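Local coordinates for protein Exo-arabinanase (Penicillium chrysogenum, PDB 3A72) that hydrolyses alpha-1,5-linked L-arabinan as an exo-acting glycoside hydrolase, probably cutting arabinobiose from the chain end, at residues Ser44-Pro47 against Pro48-Tyr51; Pro89-Gly93 against Ser94-Gly98; Thr211-Pro214 against Asn215-Phe219; Ser322-Gly325 against Gly326-Leu329. All coordinates share one frame; numbering follows the deposited sequence.

The chain folds into a six-bladed beta-propeller built of four-stranded antiparallel sheets. Each contact connects two neighbouring strands of its own blade, and the four lie in four different blades, in series along the chain. Contacts 2 (82-87 to 100-106), 3 (204-212 to 218-225) and 4 (317-320 to 328-333) each join an edge strand to its neighbour. Contact 1 joins the two middle strands, 36-42 and 52-57, so it turns at the other end of its blade. The distances agree: centres of contacts 2, 3 and 4 lie about 18 to 24 Å apart, contact 1 about 32 to 39 Å from each. No two touch. The Val50 side chain of contact 1 lies about 11 Å from a bound arabinofuranose, too far to touch it.

Contact 1 (Ser44-Pro47 against Pro48-Tyr51); sequences SPEP and PAVY
The Tyr51 ring has water 1 over one face, 3.3 Å above the plane and near the ring centre. Ser44 OG stands obliquely to the same ring, with CE2 of Tyr51 at 4.2 Å. His71 meets the ring from outside the loop. The second flat group is the Glu46 carboxylate. Its OE2 accepts the backbone N-H of Val50 at 3.1 Å, on the anti side and 29° out of the carboxylate plane. Above the acid group, CG1 of Val50 packs against the Glu46 chain, 3.8 Å from CG. The chain reaches this place because CG of Glu46 lies beside its own backbone N (chi1 -60°) and the next torsion is extended.

The segments 44-47 and 48-51 form the loop between strands 36-42 and 52-57 of a propeller blade. The loop doubles back at two successive cis peptides, before Pro47 and before Pro48. Water 2 fills the inside of the bend. It accepts from Ser44 OG at 2.7 Å and donates to Pro45 O at 2.7 Å and to Pro48 O at 2.8 Å. Ser44 OG in turn accepts from water 1, which takes the N-H of Tyr51 at 3.0 Å. One hydroxyl thus links both waters and both arms.

Glu46 is also held from outside, by a salt bridge from OE2 to Arg80 and a hydrogen bond from OE1 to Thr109. With both oxygens engaged, and Arg80 beside it, the carboxylate probably stays ionised. It ties the loop to strand 79-80 through Arg80, and to the loop between strands 100-106 and 114-121 through Thr109.

Contact 2 (Pro89-Gly93 against Ser94-Gly98); sequences PERVG and SFKKG
Arg91 lays one face of its guanidinium over the backbone of the returning arm, with Lys96 CA 4.0 Å above the plane. NH2 of Arg91 comes within 3.1 Å of CG of Lys96, so the two chains meet through the lysine's aliphatic part. The Lys96 ammonium lies well away, with NZ 6.2 Å from Arg91 NH2. The bend at chi3 of Arg91 (-79°) folds the group back over the turn. There NH1 donates to Gly93 O at 2.9 Å, on a carbonyl lone pair and almost in the guanidinium plane. Water 3 joins NH2 of Arg91 to Ser94 O.

Underneath is a type II' beta turn from Val92 to Phe95, the tip of the hairpin between strands 82-87 and 100-106. Gly93 takes the first corner with positive phi. Val92 and Phe95 form an antiparallel hydrogen-bonded pair: Val92 N to Phe95 O is 2.9 Å and Phe95 N to Val92 O is 3.0 Å. Val92 O also lies at the edge of the Phe95 ring, which packs on Leu88, Gln122 and Leu186. Further from the tip, the Lys97 chain runs past Pro89, its CD 3.5 Å from Pro89 O.

Contact 3 (Thr211-Pro214 against Asn215-Phe219); sequences TKLP and NGQYF
Thr211 and Phe219 are a hydrogen-bonded antiparallel pair: Thr211 N to Phe219 O and Phe219 N to Thr211 O are both 2.9 Å. Leu213 N donates to Gln217 O at 2.8 Å, and Gly216 N closes the turn on Leu213 O at 3.0 Å. Asn215 adds side-chain bonds within the returning arm. Its OD1 accepts Gln217 N in an Asx turn, and its ND2 gives a nearly straight bond (169°) to Gln217 OE1. The Asn215 amide is therefore gripped at both ends, and its OD1 also lies against CB of Leu213.

This is the beta hairpin of strands 204-212 and 218-225 in one propeller blade. Its tip is a type I turn from Leu213 to Gly216 followed by a G1 beta bulge, with Gly216 at positive phi.

CH-pi contact marks one face of the hairpin. The Lys212 chain, extended with CG anti to N (chi1 -169°), runs along the Tyr218 ring, with CG 4.0 Å from the ring centroid and over the face. Its CE passes 3.3 Å from Tyr218 OH. Water 4 is shared by Lys212 NZ and Tyr218 OH. Water 5 lies at the ring edge, hydrogen-bonded to Tyr218 OH at 2.7 Å, with a weak bond from Lys212 NZ.

Apolar packing occupies the other face. CG2 of Thr211 touches CB of Phe219, and CD2 of Leu213 reaches the same CB at 4.1 Å. Ile282 of the next blade meets both Leu213 and Phe219, while Ala270 touches Thr211 and Phe219.

Contact 4 (Ser322-Gly325 against Gly326-Leu329); sequences SEDG and GRYL
A short, weakly bonded helical turn, about residues 323-326, leads into strand 328-333, and its carbonyls hold Gly326 and Arg327 across the bend. Glu323 O takes Arg327 N at 3.2 Å in a nearly straight bond (167°). The same oxygen accepts Gly326 N at 3.1 Å from above the carbonyl plane, and water 6 at 2.7 Å. Water 6 also accepts from Tyr328 N, so it carries the first strand amide back to the turn. Gly326 N makes a further, longer bond to Ser322 O.

Asp324, Gly325 and Gly326 all have positive phi, which makes this a left-handed helical turn. It connects strands 317-320 and 328-333 of the blade that also takes in the N-terminal strand 6-10, a closure of the propeller ring. Thr273 binds Gly326 O, and Tyr275 binds Asp324 O, from a neighbouring blade.

The side chains of Asp324, Arg327 and Tyr328 meet on the strand side. Asp324 CB lies 3.7 Å from Arg327 CB. OD2 of Asp324 reaches the edge of the Tyr328 ring, 3.6 Å from CE2, with carboxylate and ring planes 50° apart. OD2 also stays 4.0 Å from Arg327 NH1, beyond a salt bridge. Arg327 instead pairs through NE with Asp350. Its chain is extended from CG to NE and passes over the Tyr328 ring, so that Tyr328 OH sits above the centre of the guanidinium face.

Contact 1 (Ser44-Pro47 against Pro48-Tyr51)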
loop_
_atom_site.group_PDB
_atom_site.type_symbol
_atom_site.label_atom_id
_atom_site.label_comp_id
_atom_site.label_asym_id
_atom_site.label_seq_id
_atom_site.Cartn_x
_atom_site.Cartn_y
_atom_site.Cartn_z
ATOM N N SER A 44 12.985 12.644 -8.437
ATOM C CA SER A 44 13.990 13.700 -8.515
ATOM C C SER A 44 14.967 13.355 -9.643
ATOM O O SER A 44 15.270 12.213 -9.924
ATOM C CB SER A 44 14.648 13.892 -7.185
ATOM O OG SER A 44 15.272 12.696 -6.708
ATOM N N PRO A 45 15.550 14.406 -10.272
ATOM C CA PRO A 45 16.588 14.137 -11.266
ATOM C C PRO A 45 17.828 13.550 -10.644
ATOM O O PRO A 45 18.230 13.908 -9.526
ATOM C CB PRO A 45 16.910 15.561 -11.800
ATOM C CG PRO A 45 16.019 16.499 -11.189
ATOM C CD PRO A 45 15.273 15.840 -10.084
ATOM N N GLU A 46 18.447 12.573 -11.339
ATOM C CA GLU A 46 19.578 11.824 -10.858
ATOM C C GLU A 46 20.789 12.107 -11.710
ATOM O O GLU A 46 20.641 12.357 -12.928
ATOM C CB GLU A 46 19.263 10.318 -10.943
ATOM C CG GLU A 46 18.056 9.878 -10.116
ATOM C CD GLU A 46 17.816 8.406 -10.257
ATOM O OE1 GLU A 46 17.379 7.997 -11.363
ATOM O OE2 GLU A 46 18.076 7.629 -9.299
ATOM N N PRO A 47 21.994 12.020 -11.170
ATOM C CA PRO A 47 22.323 11.757 -9.755
ATOM C C PRO A 47 22.013 12.961 -8.888
ATOM O O PRO A 47 21.823 14.119 -9.361
ATOM C CB PRO A 47 23.855 11.520 -9.798
ATOM C CG PRO A 47 24.291 12.337 -10.949
ATOM C CD PRO A 47 23.204 12.229 -12.020
ATOM N N PRO A 48 21.991 12.804 -7.585
ATOM C CA PRO A 48 22.185 11.535 -6.899
ATOM C C PRO A 48 20.989 10.637 -6.958
ATOM O O PRO A 48 19.925 11.004 -7.482
ATOM C CB PRO A 48 22.386 11.969 -5.423
ATOM C CG PRO A 48 21.652 13.243 -5.322
ATOM C CD PRO A 48 21.788 13.926 -6.648
ATOM N N ALA A 49 21.113 9.443 -6.464
ATOM C CA ALA A 49 20.063 8.423 -6.594
ATOM C C ALA A 49 18.785 8.838 -5.830
ATOM O O ALA A 49 18.843 9.458 -4.762
ATOM C CB ALA A 49 20.552 7.088 -6.059
ATOM N N VAL A 50 17.642 8.467 -6.396
ATOM C CA VAL A 50 16.362 8.786 -5.763
ATOM C C VAL A 50 16.271 8.144 -4.363
ATOM O O VAL A 50 16.918 7.145 -4.027
ATOM C CB VAL A 50 15.179 8.372 -6.648
ATOM C CG1 VAL A 50 15.092 9.239 -7.895
ATOM C CG2 VAL A 50 15.216 6.864 -6.986
ATOM N N TYR A 51 15.413 8.776 -3.544
ATOM C CA TYR A 51 15.208 8.410 -2.158
ATOM C C TYR A 51 13.729 8.480 -1.834
ATOM O O TYR A 51 12.940 9.074 -2.592
ATOM C CB TYR A 51 16.043 9.383 -1.213
ATOM C CG TYR A 51 15.656 10.829 -1.493
ATOM C CD1 TYR A 51 14.532 11.435 -0.942
ATOM C CD2 TYR A 51 16.400 11.611 -2.342
ATOM C CE1 TYR A 51 14.153 12.719 -1.209
ATOM C CE2 TYR A 51 16.037 12.914 -2.627
ATOM C CZ TYR A 51 14.906 13.469 -2.056
ATOM O OH TYR A 51 14.570 14.760 -2.358
HETATM O O HOH W 1 14.050 11.116 -4.788
HETATM O O HOH W 2 17.945 12.902 -7.058
#

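Contact 2 (Pro89-Gly93 against Ser94-Gly98)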
loop_
_atom_site.group_PDB
_atom_site.type_symbol
_atom_site.label_atom_id
_atom_site.label_comp_id
_atom_site.label_asym_id
_atom_site.label_seq_id
_atom_site.Cartn_x
_atom_site.Cartn_y
_atom_site.Cartn_z
ATOM N N PRO A 89 3.583 -3.259 15.611
ATOM C CA PRO A 89 2.699 -3.272 16.756
ATOM C C PRO A 89 3.074 -4.185 17.867
ATOM O O PRO A 89 2.435 -4.191 18.934
ATOM C CB PRO A 89 1.340 -3.715 16.134
ATOM C CG PRO A 89 1.638 -4.329 14.862
ATOM C CD PRO A 89 3.006 -3.910 14.436
ATOM N N GLU A 90 4.133 -4.959 17.663
ATOM C CA GLU A 90 4.699 -5.889 18.634
ATOM C C GLU A 90 6.151 -6.111 18.283
ATOM O O GLU A 90 6.548 -5.897 17.131
ATOM C CB GLU A 90 3.916 -7.197 18.665
ATOM C CG GLU A 90 4.001 -7.990 17.402
ATOM C CD GLU A 90 3.228 -9.242 17.427
ATOM O OE1 GLU A 90 3.653 -10.183 18.143
ATOM O OE2 GLU A 90 2.205 -9.319 16.727
ATOM N N ARG A 91 6.931 -6.581 19.237
ATOM C CA ARG A 91 8.329 -6.938 18.991
ATOM C C ARG A 91 8.369 -8.022 17.929
ATOM O O ARG A 91 7.603 -8.980 17.967
ATOM C CB ARG A 91 8.924 -7.412 20.314
ATOM C CG ARG A 91 10.323 -8.039 20.183
ATOM C CD ARG A 91 10.990 -8.256 21.530
ATOM N NE ARG A 91 11.590 -7.086 22.132
ATOM C CZ ARG A 91 12.815 -6.614 21.852
ATOM N NH1 ARG A 91 13.539 -7.199 20.908
ATOM N NH2 ARG A 91 13.320 -5.571 22.493
ATOM N N VAL A 92 9.354 -7.946 17.043
ATOM C CA VAL A 92 9.710 -9.011 16.121
ATOM C C VAL A 92 11.195 -9.250 16.258
ATOM O O VAL A 92 11.993 -8.378 15.924
ATOM C CB VAL A 92 9.299 -8.723 14.651
ATOM C CG1 VAL A 92 9.761 -9.878 13.785
ATOM C CG2 VAL A 92 7.804 -8.535 14.548
ATOM N N GLY A 93 11.590 -10.397 16.830
ATOM C CA GLY A 93 13.005 -10.676 17.011
ATOM C C GLY A 93 13.628 -9.653 17.918
ATOM O O GLY A 93 13.167 -9.360 19.023
ATOM N N SER A 94 14.706 -9.067 17.477
ATOM C CA SER A 94 15.495 -8.076 18.239
ATOM C C SER A 94 14.916 -6.662 18.092
ATOM O O SER A 94 15.465 -5.760 18.704
ATOM C CB SER A 94 16.967 -8.049 17.803
ATOM O OG SER A 94 17.093 -7.473 16.503
ATOM N N PHE A 95 13.832 -6.470 17.344
ATOM C CA PHE A 95 13.265 -5.160 17.066
ATOM C C PHE A 95 12.010 -4.924 17.910
ATOM O O PHE A 95 10.989 -5.642 17.806
ATOM C CB PHE A 95 12.935 -5.009 15.568
ATOM C CG PHE A 95 14.155 -5.047 14.707
ATOM C CD1 PHE A 95 14.773 -3.850 14.369
ATOM C CD2 PHE A 95 14.712 -6.218 14.237
ATOM C CE1 PHE A 95 15.908 -3.849 13.590
ATOM C CE2 PHE A 95 15.846 -6.233 13.458
ATOM C CZ PHE A 95 16.463 -5.043 13.143
ATOM N N LYS A 96 12.112 -3.918 18.801
ATOM C CA LYS A 96 11.017 -3.613 19.705
ATOM C C LYS A 96 9.763 -3.194 18.987
ATOM O O LYS A 96 9.801 -2.613 17.897
ATOM C CB LYS A 96 11.458 -2.393 20.625
ATOM C CG LYS A 96 12.226 -2.801 21.828
ATOM C CD LYS A 96 12.637 -1.583 22.663
ATOM C CE LYS A 96 11.429 -0.726 22.985
ATOM N NZ LYS A 96 11.855 0.199 24.121
ATOM N N LYS A 97 8.601 -3.388 19.655
ATOM C CA LYS A 97 7.382 -2.670 19.325
ATOM C C LYS A 97 7.701 -1.208 19.101
ATOM O O LYS A 97 8.461 -0.619 19.897
ATOM C CB LYS A 97 6.415 -2.818 20.469
ATOM C CG LYS A 97 5.073 -2.135 20.306
ATOM C CD LYS A 97 4.133 -2.394 21.434
ATOM C CE LYS A 97 4.431 -1.763 22.779
ATOM N NZ LYS A 97 3.210 -1.550 23.699
ATOM N N GLY A 98 7.137 -0.638 18.058
ATOM C CA GLY A 98 7.374 0.762 17.766
ATOM C C GLY A 98 8.547 1.030 16.887
ATOM O O GLY A 98 8.742 2.179 16.425
HETATM O O HOH W 3 15.668 -3.952 21.298
#

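Contact 3 (Thr211-Pro214 against Asn215-Phe219)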
loop_
_atom_site.group_PDB
_atom_site.type_symbol
_atom_site.label_atom_id
_atom_site.label_comp_id
_atom_site.label_asym_id
_atom_site.label_seq_id
_atom_site.Cartn_x
_atom_site.Cartn_y
_atom_site.Cartn_z
ATOM N N THR A 211 -6.301 -5.753 5.612
ATOM C CA THR A 211 -6.746 -5.170 6.885
ATOM C C THR A 211 -7.389 -6.266 7.725
ATOM O O THR A 211 -8.186 -7.074 7.239
ATOM C CB THR A 211 -7.658 -3.956 6.658
ATOM O OG1 THR A 211 -7.866 -3.280 7.924
ATOM C CG2 THR A 211 -9.017 -4.245 6.117
ATOM N N LYS A 212 -7.080 -6.284 9.032
ATOM C CA LYS A 212 -7.657 -7.243 9.942
ATOM C C LYS A 212 -9.026 -6.782 10.427
ATOM O O LYS A 212 -9.218 -5.630 10.846
ATOM C CB LYS A 212 -6.713 -7.442 11.136
ATOM C CG LYS A 212 -7.111 -8.628 11.992
ATOM C CD LYS A 212 -6.113 -8.867 13.126
ATOM C CE LYS A 212 -6.423 -10.170 13.872
ATOM N NZ LYS A 212 -5.474 -10.347 14.981
ATOM N N LEU A 213 -9.996 -7.679 10.423
ATOM C CA LEU A 213 -11.353 -7.400 10.837
ATOM C C LEU A 213 -11.571 -7.797 12.298
ATOM O O LEU A 213 -10.794 -8.600 12.859
ATOM C CB LEU A 213 -12.305 -8.205 9.940
ATOM C CG LEU A 213 -12.161 -7.917 8.432
ATOM C CD1 LEU A 213 -13.206 -8.678 7.640
ATOM C CD2 LEU A 213 -12.208 -6.430 8.128
ATOM N N PRO A 214 -12.594 -7.257 12.937
ATOM C CA PRO A 214 -12.755 -7.448 14.397
ATOM C C PRO A 214 -13.130 -8.859 14.821
ATOM O O PRO A 214 -13.048 -9.150 16.001
ATOM C CB PRO A 214 -13.857 -6.420 14.760
ATOM C CG PRO A 214 -14.639 -6.257 13.454
ATOM C CD PRO A 214 -13.522 -6.226 12.425
ATOM N N ASN A 215 -13.553 -9.708 13.891
ATOM C CA ASN A 215 -13.835 -11.101 14.185
ATOM C C ASN A 215 -12.656 -12.026 13.902
ATOM O O ASN A 215 -12.812 -13.240 13.952
ATOM C CB ASN A 215 -15.042 -11.572 13.387
ATOM C CG ASN A 215 -14.781 -11.615 11.884
ATOM O OD1 ASN A 215 -13.725 -11.121 11.435
ATOM N ND2 ASN A 215 -15.675 -12.215 11.126
ATOM N N GLY A 216 -11.488 -11.466 13.636
ATOM C CA GLY A 216 -10.276 -12.244 13.393
ATOM C C GLY A 216 -10.048 -12.638 11.957
ATOM O O GLY A 216 -9.017 -13.190 11.624
ATOM N N GLN A 217 -11.020 -12.387 11.069
ATOM C CA GLN A 217 -10.723 -12.554 9.642
ATOM C C GLN A 217 -9.825 -11.442 9.135
ATOM O O GLN A 217 -9.870 -10.330 9.644
ATOM C CB GLN A 217 -12.034 -12.505 8.843
ATOM C CG GLN A 217 -12.966 -13.670 9.093
ATOM C CD GLN A 217 -14.168 -13.592 8.176
ATOM O OE1 GLN A 217 -15.003 -12.716 8.335
ATOM N NE2 GLN A 217 -14.198 -14.465 7.178
ATOM N N TYR A 218 -9.029 -11.757 8.146
ATOM C CA TYR A 218 -8.233 -10.792 7.400
ATOM C C TYR A 218 -8.878 -10.606 6.053
ATOM O O TYR A 218 -9.244 -11.575 5.367
ATOM C CB TYR A 218 -6.784 -11.255 7.228
ATOM C CG TYR A 218 -6.025 -11.338 8.529
ATOM C CD1 TYR A 218 -5.151 -10.321 8.920
ATOM C CD2 TYR A 218 -6.185 -12.431 9.394
ATOM C CE1 TYR A 218 -4.445 -10.405 10.113
ATOM C CE2 TYR A 218 -5.482 -12.493 10.582
ATOM C CZ TYR A 218 -4.625 -11.505 10.958
ATOM O OH TYR A 218 -3.938 -11.590 12.137
ATOM N N PHE A 219 -9.015 -9.329 5.667
ATOM C CA PHE A 219 -9.544 -8.874 4.375
ATOM C C PHE A 219 -8.365 -8.532 3.473
ATOM O O PHE A 219 -7.648 -7.567 3.736
ATOM C CB PHE A 219 -10.458 -7.684 4.618
ATOM C CG PHE A 219 -11.099 -7.068 3.428
ATOM C CD1 PHE A 219 -12.348 -7.538 2.999
ATOM C CD2 PHE A 219 -10.520 -6.044 2.701
ATOM C CE1 PHE A 219 -12.944 -6.991 1.889
ATOM C CE2 PHE A 219 -11.137 -5.484 1.598
ATOM C CZ PHE A 219 -12.359 -5.959 1.190
HETATM O O HOH W 4 -2.708 -10.057 14.542
HETATM O O HOH W 5 -4.889 -13.532 13.740
#

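Contact 4 (Ser322-Gly325 against Gly326-Leu329)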
loop_
_atom_site.group_PDB
_atom_site.type_symbol
_atom_site.label_atom_id
_atom_site.label_comp_id
_atom_site.label_asym_id
_atom_site.label_seq_id
_atom_site.Cartn_x
_atom_site.Cartn_y
_atom_site.Cartn_z
ATOM N N SER A 322 -6.284 6.683 15.010
ATOM C CA SER A 322 -6.678 6.078 16.265
ATOM C C SER A 322 -7.599 6.956 17.108
ATOM O O SER A 322 -8.382 6.435 17.934
ATOM C CB SER A 322 -5.443 5.726 17.065
ATOM O OG SER A 322 -4.633 6.827 17.301
ATOM N N GLU A 323 -7.523 8.237 16.914
ATOM C CA GLU A 323 -8.185 9.191 17.803
ATOM C C GLU A 323 -9.666 8.932 17.897
ATOM O O GLU A 323 -10.344 8.595 16.926
ATOM C CB GLU A 323 -7.925 10.612 17.400
ATOM C CG GLU A 323 -6.532 11.114 17.732
ATOM C CD GLU A 323 -5.418 10.688 16.877
ATOM O OE1 GLU A 323 -5.597 10.060 15.824
ATOM O OE2 GLU A 323 -4.223 10.943 17.359
ATOM N N ASP A 324 -10.186 9.128 19.100
ATOM C CA ASP A 324 -11.631 9.001 19.328
ATOM C C ASP A 324 -12.089 7.601 18.919
ATOM O O ASP A 324 -13.236 7.420 18.532
ATOM C CB ASP A 324 -12.416 10.099 18.640
ATOM C CG ASP A 324 -12.108 11.462 19.130
ATOM O OD1 ASP A 324 -11.497 11.684 20.168
ATOM O OD2 ASP A 324 -12.528 12.404 18.398
ATOM N N GLY A 325 -11.243 6.583 19.030
ATOM C CA GLY A 325 -11.641 5.222 18.716
ATOM C C GLY A 325 -11.884 4.961 17.249
ATOM O O GLY A 325 -12.766 4.157 16.895
ATOM N N GLY A 326 -11.158 5.627 16.368
ATOM C CA GLY A 326 -11.262 5.368 14.924
ATOM C C GLY A 326 -12.197 6.272 14.159
ATOM O O GLY A 326 -12.697 5.909 13.114
ATOM N N ARG A 327 -12.402 7.477 14.676
ATOM C CA ARG A 327 -13.372 8.381 14.103
ATOM C C ARG A 327 -12.973 9.051 12.780
ATOM O O ARG A 327 -13.857 9.424 12.024
ATOM C CB ARG A 327 -13.638 9.484 15.165
ATOM C CG ARG A 327 -14.686 10.500 14.672
ATOM C CD ARG A 327 -15.137 11.384 15.876
ATOM N NE ARG A 327 -15.938 12.489 15.313
ATOM C CZ ARG A 327 -16.410 13.469 16.080
ATOM N NH1 ARG A 327 -16.253 13.452 17.378
ATOM N NH2 ARG A 327 -17.068 14.436 15.478
ATOM N N TYR A 328 -11.694 9.260 12.523
ATOM C CA TYR A 328 -11.247 10.080 11.383
ATOM C C TYR A 328 -10.479 9.219 10.395
ATOM O O TYR A 328 -9.649 8.393 10.738
ATOM C CB TYR A 328 -10.376 11.229 11.908
ATOM C CG TYR A 328 -11.162 12.195 12.767
ATOM C CD1 TYR A 328 -11.949 13.181 12.197
ATOM C CD2 TYR A 328 -11.162 12.033 14.152
ATOM C CE1 TYR A 328 -12.680 14.049 12.969
ATOM C CE2 TYR A 328 -11.902 12.932 14.936
ATOM C CZ TYR A 328 -12.646 13.911 14.337
ATOM O OH TYR A 328 -13.404 14.775 15.097
ATOM N N LEU A 329 -10.769 9.478 9.099
ATOM C CA LEU A 329 -10.148 8.785 7.993
ATOM C C LEU A 329 -9.237 9.709 7.170
ATOM O O LEU A 329 -9.713 10.728 6.645
ATOM C CB LEU A 329 -11.237 8.261 7.057
ATOM C CG LEU A 329 -10.745 7.485 5.818
ATOM C CD1 LEU A 329 -10.146 6.144 6.197
ATOM C CD2 LEU A 329 -11.877 7.335 4.824
HETATM O O HOH W 6 -9.549 8.904 14.323
#